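Local coordinates for excinuclease ABC, subunit A. (Deinococcus radiodurans, PDB 2VF7), which belongs to the UvrA branch of the ABC ATPases, binding DNA, zinc and adenine nucleotide, and probably takes part in recognising DNA damage for excision repair, at residues A267-S271 with A272-K276; L690-V694 with D695-D699; G128-P131 with P132-I136; R64-E67 with S68-P71. The protein carries 1 engineered substitution. One frame throughout, in Å; residues are numbered along the deposited sequence. Where two conformers were deposited one is given.

Interaction 1 (A267-S271 with A272-K276); sequences ANTES and ASMKK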
loop_
_atom_site.group_PDB
_atom_site.type_symbol
_atom_site.label_atom_id
_atom_site.label_comp_id
_atom_site.label_asym_id
_atom_site.label_seq_id
_atom_site.Cartn_x
_atom_site.Cartn_y
_atom_site.Cartn_z
ATOM N N ALA A 267 22.966 0.251 -10.822
ATOM C CA ALA A 267 22.648 0.219 -9.413
ATOM C C ALA A 267 21.176 0.440 -9.126
ATOM O O ALA A 267 20.706 0.122 -8.020
ATOM C CB ALA A 267 23.485 1.257 -8.667
ATOM N N ASN A 268 20.453 0.959 -10.126
ATOM C CA ASN A 268 19.198 1.683 -9.894
ATOM C C ASN A 268 18.015 1.296 -10.751
ATOM O O ASN A 268 16.877 1.574 -10.376
ATOM C CB ASN A 268 19.425 3.197 -10.034
ATOM C CG ASN A 268 20.225 3.780 -8.881
ATOM O OD1 ASN A 268 19.722 3.906 -7.763
ATOM N ND2 ASN A 268 21.480 4.133 -9.146
ATOM N N THR A 269 18.253 0.686 -11.906
ATOM C CA THR A 269 17.132 0.364 -12.798
ATOM C C THR A 269 16.329 -0.820 -12.306
ATOM O O THR A 269 16.826 -1.661 -11.550
ATOM C CB THR A 269 17.566 0.055 -14.234
ATOM O OG1 THR A 269 18.746 -0.753 -14.204
ATOM C CG2 THR A 269 17.805 1.347 -15.009
ATOM N N GLU A 270 15.085 -0.883 -12.767
ATOM C CA GLU A 270 14.193 -1.974 -12.426
ATOM C C GLU A 270 14.077 -2.963 -13.589
ATOM O O GLU A 270 13.744 -4.136 -13.391
ATOM C CB GLU A 270 12.840 -1.415 -11.981
ATOM C CG GLU A 270 12.985 -0.505 -10.755
ATOM C CD GLU A 270 11.717 0.253 -10.378
ATOM O OE1 GLU A 270 11.623 0.671 -9.199
ATOM O OE2 GLU A 270 10.821 0.432 -11.239
ATOM N N SER A 271 14.381 -2.489 -14.796
ATOM C CA SER A 271 14.359 -3.329 -15.994
ATOM C C SER A 271 15.454 -4.390 -15.937
ATOM O O SER A 271 16.570 -4.117 -15.488
ATOM C CB SER A 271 14.523 -2.473 -17.249
ATOM O OG SER A 271 14.635 -3.295 -18.402
ATOM N N ALA A 272 15.141 -5.599 -16.399
ATOM C CA ALA A 272 16.074 -6.729 -16.281
ATOM C C ALA A 272 17.007 -6.843 -17.475
ATOM O O ALA A 272 18.164 -7.262 -17.331
ATOM C CB ALA A 272 15.313 -8.037 -16.078
ATOM N N SER A 273 16.489 -6.486 -18.649
ATOM C CA SER A 273 17.245 -6.527 -19.896
ATOM C C SER A 273 18.222 -5.348 -20.007
ATOM O O SER A 273 19.243 -5.432 -20.705
ATOM C CB SER A 273 16.281 -6.511 -21.070
ATOM O OG SER A 273 15.450 -5.365 -20.997
ATOM N N MET A 274 17.888 -4.254 -19.326
ATOM C CA MET A 274 18.708 -3.048 -19.304
ATOM C C MET A 274 19.938 -3.250 -18.426
ATOM O O MET A 274 21.034 -2.823 -18.780
ATOM C CB MET A 274 17.876 -1.859 -18.821
ATOM C CG MET A 274 18.650 -0.576 -18.642
ATOM S SD MET A 274 17.873 0.802 -19.507
ATOM C CE MET A 274 16.479 1.188 -18.440
ATOM N N LYS A 275 19.734 -3.903 -17.283
ATOM C CA LYS A 275 20.805 -4.285 -16.368
ATOM C C LYS A 275 21.800 -5.198 -17.081
ATOM O O LYS A 275 23.005 -5.126 -16.840
ATOM C CB LYS A 275 20.214 -4.998 -15.145
ATOM C CG LYS A 275 21.174 -5.189 -13.987
ATOM C CD LYS A 275 20.630 -6.204 -12.988
ATOM C CE LYS A 275 21.579 -6.425 -11.793
ATOM N NZ LYS A 275 21.668 -5.252 -10.871
ATOM N N LYS A 276 21.279 -6.043 -17.969
ATOM C CA LYS A 276 22.081 -7.002 -18.708
ATOM C C LYS A 276 22.871 -6.339 -19.841
ATOM O O LYS A 276 23.965 -6.784 -20.172
ATOM C CB LYS A 276 21.188 -8.131 -19.238
ATOM C CG LYS A 276 21.845 -9.507 -19.208
ATOM C CD LYS A 276 20.847 -10.607 -18.839
ATOM C CE LYS A 276 21.530 -11.987 -18.817
ATOM N NZ LYS A 276 20.654 -13.092 -18.307
#
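Thr269 and Met274 meet methyl to methyl, their side chains crossing at about a right angle, with Thr269 CG2 lying 3.7 Å from Met274 CE. The methionine gets there by bending: CG leaves anti to the backbone N (chi1 175°), and turns at chi2 and again at chi3 swing CE back to the threonine. The other branch of Thr269, OG1, is taken up by a hydrogen bond to Thr265 O in the helix before. All of this sits on the surface of the UvrA DNA-binding domain, in the short turn that carries the chain from helix 258-268 into helix 272-278. Ser271, at the end of that turn, projects OG anti to its backbone N (chi1 174°), beside the carbonyl carbon, and there a weak hydrogen bond of 3.4 Å reaches Ser271 OG from Ser273 OG. The same serine packs against the methionine stem, with Ser271 CB 3.8 Å from Met274 CB. One turn further on, Lys275 rests its base on the turn, Lys275 CB standing 3.8 Å from Ser271 O. In one of its two conformers, the lysine makes a cation-pi contact with Phe266.

Interaction 2 (L690-V694 with D695-D699); sequences LALTV and DEAHD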
loop_
_atom_site.group_PDB
_atom_site.type_symbol
_atom_site.label_atom_id
_atom_site.label_comp_id
_atom_site.label_asym_id
_atom_site.label_seq_id
_atom_site.Cartn_x
_atom_site.Cartn_y
_atom_site.Cartn_z
ATOM N N LEU A 690 -9.256 -13.370 -33.091
ATOM C CA LEU A 690 -8.501 -13.521 -31.851
ATOM C C LEU A 690 -9.339 -13.847 -30.612
ATOM O O LEU A 690 -8.834 -14.482 -29.710
ATOM C CB LEU A 690 -7.643 -12.299 -31.624
ATOM C CG LEU A 690 -6.529 -12.142 -32.659
ATOM C CD1 LEU A 690 -6.002 -10.729 -32.645
ATOM C CD2 LEU A 690 -5.401 -13.161 -32.406
ATOM N N ALA A 691 -10.610 -13.423 -30.593
ATOM C CA ALA A 691 -11.588 -13.795 -29.555
ATOM C C ALA A 691 -12.136 -15.232 -29.671
ATOM O O ALA A 691 -12.887 -15.711 -28.790
ATOM C CB ALA A 691 -12.736 -12.795 -29.531
ATOM N N LEU A 692 -11.757 -15.915 -30.752
ATOM C CA LEU A 692 -12.223 -17.254 -31.050
ATOM C C LEU A 692 -11.489 -18.273 -30.205
ATOM O O LEU A 692 -10.258 -18.227 -30.050
ATOM C CB LEU A 692 -12.038 -17.572 -32.542
ATOM C CG LEU A 692 -13.179 -17.809 -33.545
ATOM C CD1 LEU A 692 -14.498 -17.178 -33.169
ATOM C CD2 LEU A 692 -12.776 -17.353 -34.933
ATOM N N THR A 693 -12.278 -19.209 -29.694
ATOM C CA THR A 693 -11.842 -20.356 -28.981
ATOM C C THR A 693 -11.096 -21.284 -29.954
ATOM O O THR A 693 -11.306 -21.195 -31.172
ATOM C CB THR A 693 -13.105 -21.004 -28.419
ATOM O OG1 THR A 693 -13.479 -20.348 -27.201
ATOM C CG2 THR A 693 -12.932 -22.463 -28.154
ATOM N N VAL A 694 -10.226 -22.168 -29.455
ATOM C CA VAL A 694 -9.517 -23.106 -30.349
ATOM C C VAL A 694 -10.510 -24.031 -31.073
ATOM O O VAL A 694 -10.362 -24.300 -32.270
ATOM C CB VAL A 694 -8.351 -23.899 -29.633
ATOM C CG1 VAL A 694 -7.872 -25.058 -30.476
ATOM C CG2 VAL A 694 -7.173 -22.990 -29.369
ATOM N N ASP A 695 -11.527 -24.489 -30.345
ATOM C CA ASP A 695 -12.661 -25.225 -30.920
ATOM C C ASP A 695 -13.418 -24.484 -32.033
ATOM O O ASP A 695 -13.752 -25.096 -33.043
ATOM C CB ASP A 695 -13.677 -25.559 -29.832
ATOM C CG ASP A 695 -13.272 -26.729 -28.965
ATOM O OD1 ASP A 695 -14.056 -27.010 -28.024
ATOM O OD2 ASP A 695 -12.209 -27.368 -29.204
ATOM N N GLU A 696 -13.734 -23.198 -31.833
ATOM C CA GLU A 696 -14.540 -22.449 -32.807
ATOM C C GLU A 696 -13.689 -22.065 -34.007
ATOM O O GLU A 696 -14.205 -21.932 -35.115
ATOM C CB GLU A 696 -15.129 -21.155 -32.234
ATOM C CG GLU A 696 -15.945 -21.214 -30.944
ATOM C CD GLU A 696 -16.084 -19.811 -30.269
ATOM O OE1 GLU A 696 -17.145 -19.536 -29.655
ATOM O OE2 GLU A 696 -15.141 -18.980 -30.354
ATOM N N ALA A 697 -12.395 -21.856 -33.789
ATOM C CA ALA A 697 -11.483 -21.526 -34.892
ATOM C C ALA A 697 -11.166 -22.762 -35.732
ATOM O O ALA A 697 -10.704 -22.651 -36.882
ATOM C CB ALA A 697 -10.209 -20.886 -34.366
ATOM N N HIS A 698 -11.423 -23.930 -35.140
ATOM C CA HIS A 698 -11.229 -25.226 -35.766
ATOM C C HIS A 698 -12.293 -25.391 -36.848
ATOM O O HIS A 698 -11.993 -25.836 -37.967
ATOM C CB HIS A 698 -11.326 -26.309 -34.683
ATOM C CG HIS A 698 -11.206 -27.713 -35.190
ATOM N ND1 HIS A 698 -12.298 -28.462 -35.572
ATOM C CD2 HIS A 698 -10.128 -28.522 -35.329
ATOM C CE1 HIS A 698 -11.897 -29.665 -35.946
ATOM N NE2 HIS A 698 -10.584 -29.729 -35.803
ATOM N N ASP A 699 -13.521 -24.999 -36.511
ATOM C CA ASP A 699 -14.620 -24.870 -37.458
ATOM C C ASP A 699 -14.324 -23.867 -38.576
ATOM O O ASP A 699 -14.415 -24.198 -39.750
ATOM C CB ASP A 699 -15.874 -24.396 -36.727
ATOM C CG ASP A 699 -16.545 -25.489 -35.942
ATOM O OD1 ASP A 699 -17.682 -25.840 -36.315
ATOM O OD2 ASP A 699 -15.957 -25.995 -34.960
#
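Glu696 reaches back from the first turn of helix 694-700 and crosses Thr693 at about a right angle, so that its carboxylate meets the threonine backbone. Thr693 N donates to Glu696 OE2 over 2.9 Å in an almost straight bond (171°), approaching from above the carboxylate plane. A glutamate at the third helical position bonding back to the amide of the residue before the helix resembles the side-chain half of a capping box. Glu696 CG is anti to the carbonyl carbon (chi1 -53°), and the rest of the chain runs out extended, which brings OE2 up to the amide. Leu692 crosses the glutamate at a slant and lays a methyl beside the same oxygen, Leu692 CD1 being 3.4 Å from Glu696 OE2. Thr693 and Asp695 lie side by side and point the same way, with Thr693 CG2 3.6 Å from Asp695 CB. The helix starts with Ala697 N bonded to Thr693 O at 2.9 Å, and Leu692 CB faces Ala697 CB at 4.2 Å. Helix 694-700 and helix 705-716 pack together in the ABC ATPase region, through Val694 on Leu714 and Ala697 on Leu711, and the Thr693 side chain is about 7 Å from bound ADP. A carboxylate near the start of a helix is probably favoured by the helix dipole, but Glu696 OE1 lies close to Glu459 OE1, and such like charges may raise the proton affinity of one.

Interaction 3 (G128-P131 with P132-I136); sequences GDYP and PGQGI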
loop_
_atom_site.group_PDB
_atom_site.type_symbol
_atom_site.label_atom_id
_atom_site.label_comp_id
_atom_site.label_asym_id
_atom_site.label_seq_id
_atom_site.Cartn_x
_atom_site.Cartn_y
_atom_site.Cartn_z
ATOM N N GLY A 128 27.017 -16.078 20.170
ATOM C CA GLY A 128 28.098 -16.569 19.309
ATOM C C GLY A 128 29.505 -16.335 19.846
ATOM O O GLY A 128 29.716 -15.516 20.749
ATOM N N ASP A 129 30.469 -17.049 19.266
ATOM C CA ASP A 129 31.852 -17.043 19.746
ATOM C C ASP A 129 32.728 -15.956 19.116
ATOM O O ASP A 129 33.348 -16.157 18.065
ATOM C CB ASP A 129 32.484 -18.430 19.584
ATOM C CG ASP A 129 31.747 -19.501 20.398
ATOM O OD1 ASP A 129 32.042 -19.628 21.625
ATOM O OD2 ASP A 129 30.864 -20.200 19.815
ATOM N N TYR A 130 32.767 -14.808 19.787
ATOM C CA TYR A 130 33.643 -13.687 19.438
ATOM C C TYR A 130 35.137 -14.006 19.643
ATOM O O TYR A 130 35.484 -14.854 20.487
ATOM C CB TYR A 130 33.286 -12.478 20.308
ATOM C CG TYR A 130 31.988 -11.792 19.962
ATOM C CD1 TYR A 130 30.759 -12.437 20.140
ATOM C CD2 TYR A 130 31.988 -10.481 19.479
ATOM C CE1 TYR A 130 29.560 -11.800 19.824
ATOM C CE2 TYR A 130 30.799 -9.831 19.159
ATOM C CZ TYR A 130 29.590 -10.495 19.333
ATOM O OH TYR A 130 28.412 -9.853 19.021
ATOM N N PRO A 131 36.025 -13.327 18.876
ATOM C CA PRO A 131 37.468 -13.290 19.134
ATOM C C PRO A 131 37.819 -13.026 20.613
ATOM O O PRO A 131 36.925 -12.705 21.405
ATOM C CB PRO A 131 37.926 -12.121 18.259
ATOM C CG PRO A 131 37.039 -12.185 17.104
ATOM C CD PRO A 131 35.691 -12.565 17.655
ATOM N N PRO A 132 39.117 -13.143 20.985
ATOM C CA PRO A 132 39.565 -12.995 22.378
ATOM C C PRO A 132 38.859 -11.869 23.146
ATOM O O PRO A 132 38.465 -12.068 24.299
ATOM C CB PRO A 132 41.071 -12.697 22.237
ATOM C CG PRO A 132 41.333 -12.576 20.727
ATOM C CD PRO A 132 40.265 -13.400 20.098
ATOM N N GLY A 133 38.707 -10.710 22.504
ATOM C CA GLY A 133 37.945 -9.589 23.053
ATOM C C GLY A 133 37.603 -8.595 21.959
ATOM O O GLY A 133 38.416 -7.731 21.642
ATOM N N GLN A 134 36.401 -8.724 21.382
ATOM C CA GLN A 134 35.987 -7.903 20.228
ATOM C C GLN A 134 34.850 -6.896 20.505
ATOM O O GLN A 134 34.699 -5.914 19.770
ATOM C CB GLN A 134 35.616 -8.792 19.033
ATOM C CG GLN A 134 35.755 -8.093 17.680
ATOM C CD GLN A 134 34.599 -8.370 16.733
ATOM O OE1 GLN A 134 33.936 -7.442 16.262
ATOM N NE2 GLN A 134 34.350 -9.645 16.449
ATOM N N GLY A 135 34.056 -7.143 21.548
ATOM C CA GLY A 135 32.943 -6.250 21.909
ATOM C C GLY A 135 31.578 -6.910 21.804
ATOM O O GLY A 135 31.306 -7.885 22.519
ATOM N N ILE A 136 30.723 -6.354 20.934
ATOM C CA ILE A 136 29.416 -6.937 20.548
ATOM C C ILE A 136 28.898 -6.302 19.245
ATOM O O ILE A 136 28.866 -5.073 19.110
ATOM C CB ILE A 136 28.341 -6.911 21.710
ATOM C CG1 ILE A 136 28.314 -8.264 22.444
ATOM C CG2 ILE A 136 26.926 -6.596 21.188
ATOM C CD1 ILE A 136 27.571 -8.279 23.782
#
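Pro132 follows Pro131 directly, and the peptide link between them sets how the two rings lie, Pro131 CB being 3.2 Å from Pro132 CD. Gly133 then carries the chain round to Gln134, which comes back beside Pro131 and Tyr130. Gln134 CG stands anti to the backbone N (chi1 -155°) and a bend at chi2 brings the amide to the proline, with Gln134 NE2 3.4 Å from Pro131 CD. The glutamine and tyrosine side chains cross at about a right angle, the ring and amide planes 42° apart, and Gln134 NE2 hydrogen-bonds to Glu298 O. At Gly135 a phi of 117° suits a residue without a side chain; Gly135 O lies 3.9 Å from Tyr130 CE2. Ile136 closes the turn, its CA 3.4 Å from Tyr130 OH and its CG1 4.0 Å from Tyr130 CZ. That hydroxyl is hydrogen-bonded to Val137 N. With an alanine at Tyr130, Val137 N would probably lose its hydroxyl partner and Gln134 and Ile136 the ring they fold around. What results is an irregular surface turn wrapped about one tyrosine, in the loop between helix 116-127 and strand 159-162 that also carries the zinc ligands Cys151 and Cys154.

Interaction 4 (R64-E67 with S68-P71); sequences RYLE and SVSP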
loop_
_atom_site.group_PDB
_atom_site.type_symbol
_atom_site.label_atom_id
_atom_site.label_comp_id
_atom_site.label_asym_id
_atom_site.label_seq_id
_atom_site.Cartn_x
_atom_site.Cartn_y
_atom_site.Cartn_z
ATOM N N ARG A 64 -12.513 -6.322 -0.042
ATOM C CA ARG A 64 -13.295 -5.815 1.092
ATOM C C ARG A 64 -12.410 -5.343 2.235
ATOM O O ARG A 64 -12.594 -4.245 2.765
ATOM C CB ARG A 64 -14.232 -6.899 1.626
ATOM C CG ARG A 64 -15.377 -7.225 0.711
ATOM C CD ARG A 64 -16.269 -8.273 1.327
ATOM N NE ARG A 64 -17.447 -8.490 0.503
ATOM C CZ ARG A 64 -18.313 -9.474 0.702
ATOM N NH1 ARG A 64 -18.130 -10.324 1.712
ATOM N NH2 ARG A 64 -19.362 -9.608 -0.103
ATOM N N TYR A 65 -11.456 -6.194 2.606
ATOM C CA TYR A 65 -10.527 -5.885 3.678
ATOM C C TYR A 65 -9.745 -4.608 3.394
ATOM O O TYR A 65 -9.763 -3.676 4.213
ATOM C CB TYR A 65 -9.604 -7.082 3.995
ATOM C CG TYR A 65 -8.779 -6.883 5.251
ATOM C CD1 TYR A 65 -9.348 -7.021 6.524
ATOM C CD2 TYR A 65 -7.435 -6.516 5.168
ATOM C CE1 TYR A 65 -8.588 -6.813 7.676
ATOM C CE2 TYR A 65 -6.673 -6.298 6.313
ATOM C CZ TYR A 65 -7.254 -6.455 7.555
ATOM O OH TYR A 65 -6.471 -6.252 8.668
ATOM N N LEU A 66 -9.094 -4.544 2.231
ATOM C CA LEU A 66 -8.218 -3.406 1.909
ATOM C C LEU A 66 -8.946 -2.078 1.761
ATOM O O LEU A 66 -8.363 -1.031 1.992
ATOM C CB LEU A 66 -7.360 -3.690 0.674
ATOM C CG LEU A 66 -6.320 -4.808 0.783
ATOM C CD1 LEU A 66 -5.979 -5.343 -0.612
ATOM C CD2 LEU A 66 -5.058 -4.360 1.525
ATOM N N GLU A 67 -10.215 -2.123 1.373
ATOM C CA GLU A 67 -11.043 -0.921 1.286
ATOM C C GLU A 67 -11.519 -0.443 2.661
ATOM O O GLU A 67 -11.939 0.699 2.831
ATOM C CB GLU A 67 -12.256 -1.187 0.415
ATOM C CG GLU A 67 -11.970 -1.371 -1.062
ATOM C CD GLU A 67 -13.242 -1.303 -1.889
ATOM O OE1 GLU A 67 -14.298 -0.892 -1.341
ATOM O OE2 GLU A 67 -13.190 -1.656 -3.086
ATOM N N SER A 68 -11.472 -1.331 3.636
ATOM C CA SER A 68 -11.790 -0.981 4.996
ATOM C C SER A 68 -10.576 -0.449 5.727
ATOM O O SER A 68 -10.715 0.451 6.554
ATOM C CB SER A 68 -12.347 -2.188 5.726
ATOM O OG SER A 68 -13.627 -2.493 5.227
ATOM N N VAL A 69 -9.390 -0.988 5.439
ATOM C CA VAL A 69 -8.169 -0.476 6.077
ATOM C C VAL A 69 -7.650 0.802 5.405
ATOM O O VAL A 69 -7.106 1.687 6.083
ATOM C CB VAL A 69 -7.051 -1.546 6.258
ATOM C CG1 VAL A 69 -7.584 -2.750 7.018
ATOM C CG2 VAL A 69 -6.453 -1.973 4.941
ATOM N N SER A 70 -7.827 0.893 4.086
ATOM C CA SER A 70 -7.500 2.090 3.311
ATOM C C SER A 70 -8.746 2.638 2.611
ATOM O O SER A 70 -8.911 2.438 1.408
ATOM C CB SER A 70 -6.406 1.788 2.285
ATOM O OG SER A 70 -5.136 2.199 2.751
ATOM N N PRO A 71 -9.647 3.308 3.365
ATOM C CA PRO A 71 -10.830 3.887 2.719
ATOM C C PRO A 71 -10.498 4.973 1.681
ATOM O O PRO A 71 -9.676 5.858 1.945
ATOM C CB PRO A 71 -11.644 4.454 3.892
ATOM C CG PRO A 71 -10.692 4.573 5.013
ATOM C CD PRO A 71 -9.652 3.528 4.825
#
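Ser68 turns its hydroxyl back along the helix onto Arg64 O, OG donating over 3.2 Å from a position tilted 29° out of the carbonyl plane. Its chi1 of -70° holds OG anti to the carbonyl carbon and beside the backbone N, the side on which the preceding turn lies. The same Arg64 O takes a weak bond from Ser68 N. Tyr65 O is shared as well: Val69 N reaches it at 3.0 Å close to the C=O direction, and Ser68 N comes in at 3.0 Å from above the carbonyl plane. Leu66 O is satisfied by Ser70 N (2.9 Å), and beyond that Glu67 O has a CA-H...O contact with Pro71 CA at 3.4 Å, where helix 49-69 gives way to loop. Val69 CG1 sits over one face of the Tyr65 ring, 4.0 Å from its centroid, in a CH-pi contact; the ring also meets Tyr65 of the second subunit. With an alanine at Ser68, Arg64 O is likely to keep only the weak amide bond from this residue. The buried hydroxyl is thus satisfied inside its own helix, by a carbonyl one turn back, and needs no partner from the second subunit, whose Leu398 packs on this serine.

None of the four contacts touches another; the closest pair, interactions 1 and 4, still has its nearest atoms about 20 Å apart. Interaction 2 lies near a nucleotide without a known part in binding it: the side chains of Thr693 and Gln726, an ADP ligand, are about 7 Å apart. Interaction 4 is joined to that same nucleotide only through its helix, whose start, with Lys49 and Ser50, binds ADP. The centres of these two contacts are 40 Å apart. Interaction 1 is a surface contact in the DNA-binding domain, whereas interaction 3 is peripheral, about 42 Å from the chain's centre. Interactions 2 and 3 are the most distant, about 71 Å between centres, on opposite sides of that point.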